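Local coordinates for B12-binding domain-containing protein (Kitasatospora setae, PDB 6WTE) that is a cobalamin-dependent radical SAM enzyme, TsrM, that carries a [4Fe-4S] cluster and acts as a methyltransferase through non-radical chemistry, at residues G159-R171 / A178-Q190. Residues are numbered along the deposited sequence; the frame is centred on the assembly and turned at random.
Sequences GAVRVPPAVLTVR and AEPTGQFEPRVWQ. With EDO (1,2-ethanediol), chain I.
R162 grips E185 end-on in a two-pronged salt bridge. NH1 of R162 lies 2.9 Å from OE2 of E185, and NH2 pairs in the same way with OE1. Both oxygens are met on their syn side. The fit is twisted, because the guanidinium and carboxylate planes stand 45° apart. R162 CG lies opposite the backbone N (chi1 -171°) and the chain runs on extended to NE, which carries its end across to the carboxylate. NH1 also passes 3.2 Å from CA of G182, where there is no side chain to block it. E185 OE1 takes a second salt bridge from R187 NH1 at 3.1 Å. The carboxylate thus sits between two arginines and would be expected to offset their like charges. R187 in turn holds G182 O with both NH1 and NH2, in the carbonyl plane. Waters link R162 to P180 O and E179 O.

Beside this network lies an apolar patch. P165 CD packs 3.6 Å from A178 CB, while P165 CB lies 3.8 Å from CZ2 of W189. V167 slides past W189 in the opposite direction, its CB 3.8 Å from CD1. Q190 CG lies over the centre of one indole face.

The contact joins the end of edge strand 159-162, and the loop after it, to the loop before helix 209-214. R162 also touches F113 of helix 112-119. W189 and Q190 touch I132 of helix 130-141, and the Q190 side chain comes to about 7 Å from the bound cobalamin.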
ATOM      1  N   GLY A 159      18.360 -15.038 -15.323  1.00 21.76           N
ATOM      2  CA  GLY A 159      17.171 -14.452 -14.742  1.00 22.51           C
ATOM      3  C   GLY A 159      17.094 -14.700 -13.253  1.00 17.92           C
ATOM      4  O   GLY A 159      17.923 -15.389 -12.660  1.00 19.75           O
ATOM      5  N   ALA A 160      16.049 -14.134 -12.646  1.00 14.31           N
ATOM      6  CA  ALA A 160      15.871 -14.218 -11.204  1.00 14.10           C
ATOM      7  C   ALA A 160      15.308 -15.578 -10.810  1.00 11.92           C
ATOM      8  O   ALA A 160      14.351 -16.066 -11.419  1.00 12.46           O
ATOM      9  CB  ALA A 160      14.952 -13.100 -10.707  1.00 12.81           C
ATOM     10  N   VAL A 161      15.904 -16.182  -9.782  1.00 13.82           N
ATOM     11  CA  VAL A 161      15.511 -17.490  -9.270  1.00 15.20           C
ATOM     12  C   VAL A 161      15.456 -17.405  -7.749  1.00 16.43           C
ATOM     13  O   VAL A 161      16.322 -16.782  -7.127  1.00 15.15           O
ATOM     14  CB  VAL A 161      16.493 -18.594  -9.714  1.00 17.45           C
ATOM     15  CG1 VAL A 161      16.032 -19.955  -9.205  1.00 20.48           C
ATOM     16  CG2 VAL A 161      16.649 -18.601 -11.230  1.00 17.05           C
ATOM     17  N   ARG A 162      14.441 -18.024  -7.150  1.00 14.16           N
ATOM     18  CA  ARG A 162      14.214 -17.904  -5.715  1.00 15.24           C
ATOM     19  C   ARG A 162      14.672 -19.151  -4.962  1.00 16.10           C
ATOM     20  O   ARG A 162      14.421 -20.280  -5.393  1.00 15.96           O
ATOM     21  CB  ARG A 162      12.733 -17.650  -5.432  1.00 14.39           C
ATOM     22  CG  ARG A 162      12.420 -17.301  -3.997  1.00 13.95           C
ATOM     23  CD  ARG A 162      10.947 -16.943  -3.891  1.00 14.63           C
ATOM     24  NE  ARG A 162      10.497 -16.692  -2.528  1.00 18.74           N
ATOM     25  CZ  ARG A 162       9.666 -17.489  -1.865  1.00 18.83           C
ATOM     26  NH1 ARG A 162       9.213 -18.598  -2.440  1.00 15.14           N
ATOM     27  NH2 ARG A 162       9.286 -17.176  -0.631  1.00 18.95           N
ATOM     28  N   VAL A 163      15.350 -18.935  -3.840  1.00 15.34           N
ATOM     29  CA  VAL A 163      15.635 -20.018  -2.891  1.00 13.88           C
ATOM     30  C   VAL A 163      14.345 -20.383  -2.161  1.00 16.91           C
ATOM     31  O   VAL A 163      13.663 -19.485  -1.634  1.00 18.88           O
ATOM     32  CB  VAL A 163      16.715 -19.583  -1.898  1.00 16.65           C
ATOM     33  CG1 VAL A 163      17.055 -20.725  -0.951  1.00 17.39           C
ATOM     34  CG2 VAL A 163      17.970 -19.066  -2.627  1.00 16.78           C
ATOM     35  N   PRO A 164      13.983 -21.663  -2.078  1.00 20.30           N
ATOM     36  CA  PRO A 164      12.721 -22.026  -1.441  1.00 21.73           C
ATOM     37  C   PRO A 164      12.728 -21.670   0.033  1.00 22.69           C
ATOM     38  O   PRO A 164      13.776 -21.738   0.702  1.00 22.36           O
ATOM     39  CB  PRO A 164      12.645 -23.546  -1.647  1.00 28.42           C
ATOM     40  CG  PRO A 164      13.591 -23.843  -2.751  1.00 24.62           C
ATOM     41  CD  PRO A 164      14.679 -22.829  -2.644  1.00 21.97           C
ATOM     42  N   PRO A 165      11.581 -21.289   0.585  1.00 20.01           N
ATOM     43  CA  PRO A 165      11.519 -21.079   2.030  1.00 20.38           C
ATOM     44  C   PRO A 165      11.704 -22.410   2.737  1.00 21.41           C
ATOM     45  O   PRO A 165      11.425 -23.474   2.181  1.00 26.48           O
ATOM     46  CB  PRO A 165      10.113 -20.508   2.249  1.00 21.75           C
ATOM     47  CG  PRO A 165       9.319 -21.053   1.113  1.00 25.77           C
ATOM     48  CD  PRO A 165      10.270 -21.101  -0.057  1.00 22.21           C
ATOM     49  N   ALA A 166      12.228 -22.347   3.961  1.00 27.52           N
ATOM     50  CA  ALA A 166      12.399 -23.573   4.735  1.00 27.96           C
ATOM     51  C   ALA A 166      11.101 -24.001   5.411  1.00 26.80           C
ATOM     52  O   ALA A 166      10.900 -25.198   5.651  1.00 27.97           O
ATOM     53  CB  ALA A 166      13.506 -23.397   5.775  1.00 27.35           C
ATOM     54  N   VAL A 167      10.217 -23.054   5.715  1.00 23.51           N
ATOM     55  CA  VAL A 167       8.918 -23.354   6.312  1.00 20.72           C
ATOM     56  C   VAL A 167       7.917 -23.565   5.183  1.00 23.46           C
ATOM     57  O   VAL A 167       7.560 -22.622   4.470  1.00 19.07           O
ATOM     58  CB  VAL A 167       8.453 -22.234   7.253  1.00 22.64           C
ATOM     59  CG1 VAL A 167       7.041 -22.513   7.747  1.00 26.50           C
ATOM     60  CG2 VAL A 167       9.410 -22.091   8.423  1.00 22.01           C
ATOM     61  N   LEU A 168       7.453 -24.801   5.028  1.00 21.21           N
ATOM     62  CA  LEU A 168       6.500 -25.159   3.992  1.00 23.18           C
ATOM     63  C   LEU A 168       5.152 -25.479   4.620  1.00 24.37           C
ATOM     64  O   LEU A 168       5.077 -25.941   5.763  1.00 23.18           O
ATOM     65  CB  LEU A 168       6.995 -26.363   3.181  1.00 24.53           C
ATOM     66  CG  LEU A 168       8.343 -26.203   2.476  1.00 24.76           C
ATOM     67  CD1 LEU A 168       8.765 -27.505   1.814  1.00 27.39           C
ATOM     68  CD2 LEU A 168       8.275 -25.074   1.454  1.00 23.71           C
ATOM     69  N   THR A 169       4.083 -25.222   3.873  1.00 20.24           N
ATOM     70  CA  THR A 169       2.771 -25.648   4.328  1.00 23.50           C
ATOM     71  C   THR A 169       2.644 -27.164   4.208  1.00 27.25           C
ATOM     72  O   THR A 169       3.376 -27.823   3.464  1.00 26.53           O
ATOM     73  CB  THR A 169       1.659 -24.963   3.531  1.00 26.66           C
ATOM     74  OG1 THR A 169       1.799 -25.283   2.140  1.00 27.17           O
ATOM     75  CG2 THR A 169       1.708 -23.450   3.724  1.00 21.71           C
ATOM     76  N   VAL A 170       1.699 -27.717   4.962  1.00 27.79           N
ATOM     77  CA  VAL A 170       1.505 -29.159   5.046  1.00 29.42           C
ATOM     78  C   VAL A 170       0.059 -29.474   4.695  1.00 30.57           C
ATOM     79  O   VAL A 170      -0.866 -28.854   5.230  1.00 31.73           O
ATOM     80  CB  VAL A 170       1.854 -29.699   6.446  1.00 28.10           C
ATOM     81  CG1 VAL A 170       1.708 -31.210   6.480  1.00 35.71           C
ATOM     82  CG2 VAL A 170       3.265 -29.290   6.840  1.00 28.07           C
ATOM     83  N   ARG A 171      -0.130 -30.433   3.789  1.00 38.07           N
ATOM     84  CA  ARG A 171      -1.441 -30.974   3.455  1.00 39.98           C
ATOM     85  C   ARG A 171      -1.355 -32.491   3.501  1.00 42.50           C
ATOM     86  O   ARG A 171      -0.452 -33.079   2.900  1.00 37.69           O
ATOM     87  CB  ARG A 171      -1.910 -30.519   2.070  1.00 44.32           C
ATOM     88  CG  ARG A 171      -3.034 -31.382   1.507  1.00 49.05           C
ATOM     89  CD  ARG A 171      -3.340 -31.061   0.052  1.00 52.80           C
ATOM     90  NE  ARG A 171      -4.024 -29.780  -0.095  1.00 51.74           N
ATOM     91  CZ  ARG A 171      -3.429 -28.655  -0.474  1.00 51.57           C
ATOM     92  NH1 ARG A 171      -4.131 -27.535  -0.578  1.00 53.82           N
ATOM     93  NH2 ARG A 171      -2.133 -28.651  -0.755  1.00 53.66           N
ATOM     94  N   ALA A 178       7.506 -25.357  -2.667  1.00 24.70           N
ATOM     95  CA  ALA A 178       7.298 -23.949  -2.958  1.00 23.71           C
ATOM     96  C   ALA A 178       7.082 -23.719  -4.451  1.00 22.24           C
ATOM     97  O   ALA A 178       7.653 -24.403  -5.306  1.00 21.51           O
ATOM     98  CB  ALA A 178       8.491 -23.122  -2.479  1.00 24.62           C
ATOM     99  N   GLU A 179       6.246 -22.734  -4.745  1.00 23.59           N
ATOM    100  CA  GLU A 179       6.045 -22.254  -6.103  1.00 25.71           C
ATOM    101  C   GLU A 179       7.273 -21.472  -6.567  1.00 20.60           C
ATOM    102  O   GLU A 179       7.876 -20.750  -5.771  1.00 21.55           O
ATOM    103  CB  GLU A 179       4.811 -21.355  -6.165  1.00 25.41           C
ATOM    104  CG  GLU A 179       3.489 -22.087  -6.234  1.00 31.09           C
ATOM    105  CD  GLU A 179       3.003 -22.238  -7.657  1.00 36.78           C
ATOM    106  OE1 GLU A 179       3.703 -22.888  -8.463  1.00 42.76           O
ATOM    107  OE2 GLU A 179       1.929 -21.688  -7.974  1.00 41.54           O
ATOM    108  N   PRO A 180       7.699 -21.622  -7.825  1.00 19.22           N
ATOM    109  CA  PRO A 180       8.878 -20.860  -8.274  1.00 17.76           C
ATOM    110  C   PRO A 180       8.665 -19.356  -8.157  1.00 15.92           C
ATOM    111  O   PRO A 180       9.644 -18.605  -8.070  1.00 15.59           O
ATOM    112  CB  PRO A 180       9.046 -21.294  -9.736  1.00 19.72           C
ATOM    113  CG  PRO A 180       8.430 -22.657  -9.786  1.00 25.20           C
ATOM    114  CD  PRO A 180       7.287 -22.636  -8.812  1.00 19.74           C
ATOM    115  N   THR A 181       7.411 -18.901  -8.153  1.00 13.87           N
ATOM    116  CA  THR A 181       7.064 -17.502  -7.969  1.00 13.71           C
ATOM    117  C   THR A 181       6.951 -17.113  -6.504  1.00 15.09           C
ATOM    118  O   THR A 181       6.852 -15.919  -6.204  1.00 15.41           O
ATOM    119  CB  THR A 181       5.728 -17.186  -8.645  1.00 15.45           C
ATOM    120  OG1 THR A 181       4.692 -17.938  -8.001  1.00 14.39           O
ATOM    121  CG2 THR A 181       5.776 -17.524 -10.133  1.00 16.86           C
ATOM    122  N   GLY A 182       6.930 -18.088  -5.596  1.00 14.83           N
ATOM    123  CA  GLY A 182       6.657 -17.801  -4.201  1.00 12.62           C
ATOM    124  C   GLY A 182       5.291 -17.211  -3.939  1.00 13.49           C
ATOM    125  O   GLY A 182       5.093 -16.561  -2.911  1.00 15.70           O
ATOM    126  N   GLN A 183       4.331 -17.431  -4.834  1.00 12.46           N
ATOM    127  CA  GLN A 183       3.039 -16.771  -4.719  1.00 12.22           C
ATOM    128  C   GLN A 183       2.195 -17.372  -3.601  1.00 15.23           C
ATOM    129  O   GLN A 183       2.259 -18.570  -3.310  1.00 14.49           O
ATOM    130  CB  GLN A 183       2.282 -16.859  -6.046  1.00 14.93           C
ATOM    131  CG  GLN A 183       1.864 -18.256  -6.434  1.00 16.42           C
ATOM    132  CD  GLN A 183       1.233 -18.286  -7.803  1.00 23.80           C
ATOM    133  OE1 GLN A 183       0.013 -18.286  -7.945  1.00 24.17           O
ATOM    134  NE2 GLN A 183       2.071 -18.294  -8.828  1.00 24.60           N
ATOM    135  N   PHE A 184       1.409 -16.500  -2.962  1.00 13.66           N
ATOM    136  CA  PHE A 184       0.358 -16.875  -2.012  1.00 12.14           C
ATOM    137  C   PHE A 184       0.865 -17.826  -0.928  1.00 14.43           C
ATOM    138  O   PHE A 184       0.251 -18.851  -0.627  1.00 15.41           O
ATOM    139  CB  PHE A 184      -0.848 -17.473  -2.741  1.00 12.12           C
ATOM    140  CG  PHE A 184      -1.516 -16.518  -3.688  1.00 14.09           C
ATOM    141  CD1 PHE A 184      -2.300 -15.480  -3.207  1.00 14.20           C
ATOM    142  CD2 PHE A 184      -1.372 -16.664  -5.060  1.00 15.14           C
ATOM    143  CE1 PHE A 184      -2.922 -14.601  -4.077  1.00 11.63           C
ATOM    144  CE2 PHE A 184      -1.991 -15.782  -5.939  1.00 14.12           C
ATOM    145  CZ  PHE A 184      -2.762 -14.750  -5.441  1.00 14.77           C
ATOM    146  N   GLU A 185       1.996 -17.462  -0.325  1.00 14.76           N
ATOM    147  CA  GLU A 185       2.516 -18.128   0.860  1.00 11.91           C
ATOM    148  C   GLU A 185       2.083 -17.377   2.113  1.00 12.40           C
ATOM    149  O   GLU A 185       1.788 -16.181   2.059  1.00 11.67           O
ATOM    150  CB  GLU A 185       4.049 -18.197   0.798  1.00 15.08           C
ATOM    151  CG  GLU A 185       4.582 -19.030  -0.367  1.00 14.62           C
ATOM    152  CD  GLU A 185       6.098 -18.926  -0.524  1.00 15.16           C
ATOM    153  OE1 GLU A 185       6.725 -18.137   0.215  1.00 14.67           O
ATOM    154  OE2 GLU A 185       6.663 -19.630  -1.395  1.00 16.01           O
ATOM    155  N   PRO A 186       2.027 -18.050   3.266  1.00 11.43           N
ATOM    156  CA  PRO A 186       1.632 -17.334   4.497  1.00 11.84           C
ATOM    157  C   PRO A 186       2.619 -16.255   4.910  1.00 12.01           C
ATOM    158  O   PRO A 186       2.201 -15.179   5.359  1.00 10.34           O
ATOM    159  CB  PRO A 186       1.554 -18.456   5.543  1.00 13.44           C
ATOM    160  CG  PRO A 186       1.297 -19.712   4.737  1.00 16.51           C
ATOM    161  CD  PRO A 186       2.103 -19.506   3.474  1.00 15.10           C
ATOM    162  N   ARG A 187       3.918 -16.525   4.781  1.00 11.57           N
ATOM    163  CA  ARG A 187       5.022 -15.614   5.086  1.00 10.56           C
ATOM    164  C   ARG A 187       5.097 -15.223   6.558  1.00 12.51           C
ATOM    165  O   ARG A 187       5.850 -14.300   6.909  1.00 13.07           O
ATOM    166  CB  ARG A 187       4.973 -14.351   4.205  1.00 11.74           C
ATOM    167  CG  ARG A 187       4.827 -14.682   2.718  1.00 13.73           C
ATOM    168  CD  ARG A 187       5.113 -13.487   1.795  1.00 14.22           C
ATOM    169  NE  ARG A 187       4.343 -13.638   0.569  1.00 14.88           N
ATOM    170  CZ  ARG A 187       4.665 -14.471  -0.417  1.00 16.99           C
ATOM    171  NH1 ARG A 187       5.768 -15.207  -0.334  1.00 18.18           N
ATOM    172  NH2 ARG A 187       3.882 -14.572  -1.484  1.00 13.99           N
ATOM    173  N   VAL A 188       4.375 -15.924   7.440  1.00 11.73           N
ATOM    174  CA  VAL A 188       4.429 -15.605   8.866  1.00 10.49           C
ATOM    175  C   VAL A 188       5.852 -15.750   9.401  1.00 15.87           C
ATOM    176  O   VAL A 188       6.296 -14.957  10.243  1.00 13.58           O
ATOM    177  CB  VAL A 188       3.434 -16.483   9.648  1.00 13.69           C
ATOM    178  CG1 VAL A 188       3.585 -16.262  11.149  1.00 18.70           C
ATOM    179  CG2 VAL A 188       2.012 -16.182   9.207  1.00 14.31           C
ATOM    180  N   TRP A 189       6.596 -16.756   8.916  1.00 11.89           N
ATOM    181  CA  TRP A 189       7.959 -16.966   9.397  1.00 15.11           C
ATOM    182  C   TRP A 189       8.869 -15.789   9.080  1.00 15.18           C
ATOM    183  O   TRP A 189       9.925 -15.645   9.711  1.00 15.27           O
ATOM    184  CB  TRP A 189       8.555 -18.253   8.804  1.00 14.84           C
ATOM    185  CG  TRP A 189       8.853 -18.204   7.323  1.00 14.79           C
ATOM    186  CD1 TRP A 189       8.030 -18.598   6.306  1.00 13.68           C
ATOM    187  CD2 TRP A 189      10.065 -17.750   6.704  1.00 18.24           C
ATOM    188  NE1 TRP A 189       8.651 -18.411   5.090  1.00 15.13           N
ATOM    189  CE2 TRP A 189       9.900 -17.889   5.310  1.00 15.56           C
ATOM    190  CE3 TRP A 189      11.269 -17.233   7.193  1.00 19.02           C
ATOM    191  CZ2 TRP A 189      10.894 -17.533   4.402  1.00 15.96           C
ATOM    192  CZ3 TRP A 189      12.257 -16.878   6.284  1.00 18.09           C
ATOM    193  CH2 TRP A 189      12.063 -17.029   4.908  1.00 16.50           C
ATOM    194  N   GLN A 190       8.494 -14.952   8.115  1.00 13.06           N
ATOM    195  CA  GLN A 190       9.313 -13.810   7.729  1.00 12.53           C
ATOM    196  C   GLN A 190       9.129 -12.615   8.656  1.00 13.96           C
ATOM    197  O   GLN A 190       9.936 -11.681   8.598  1.00 13.01           O
ATOM    198  CB  GLN A 190       8.986 -13.395   6.289  1.00 11.11           C
ATOM    199  CG  GLN A 190       9.177 -14.528   5.262  1.00 13.00           C
ATOM    200  CD  GLN A 190       8.764 -14.146   3.852  1.00 11.76           C
ATOM    201  OE1 GLN A 190       8.327 -14.997   3.071  1.00 13.87           O
ATOM    202  NE2 GLN A 190       8.926 -12.871   3.504  1.00  9.79           N
TER
HETATM  203  C1  EDO I 807       5.027 -23.626   0.207  1.00 23.42           C
HETATM  204  O1  EDO I 807       4.737 -24.657   1.159  1.00 25.66           O
HETATM  205  C2  EDO I 807       5.424 -22.353   0.940  1.00 23.93           C
HETATM  206  O2  EDO I 807       4.328 -21.891   1.742  1.00 22.10           O
HETATM  207  O   HOH W   1      12.204 -19.062  -8.748  1.00 16.13           O
HETATM  208  O   HOH W   2      10.012 -20.279  -4.669  1.00 18.18           O
HETATM  209  O   HOH W   3       8.688 -14.637   0.509  1.00 18.32           O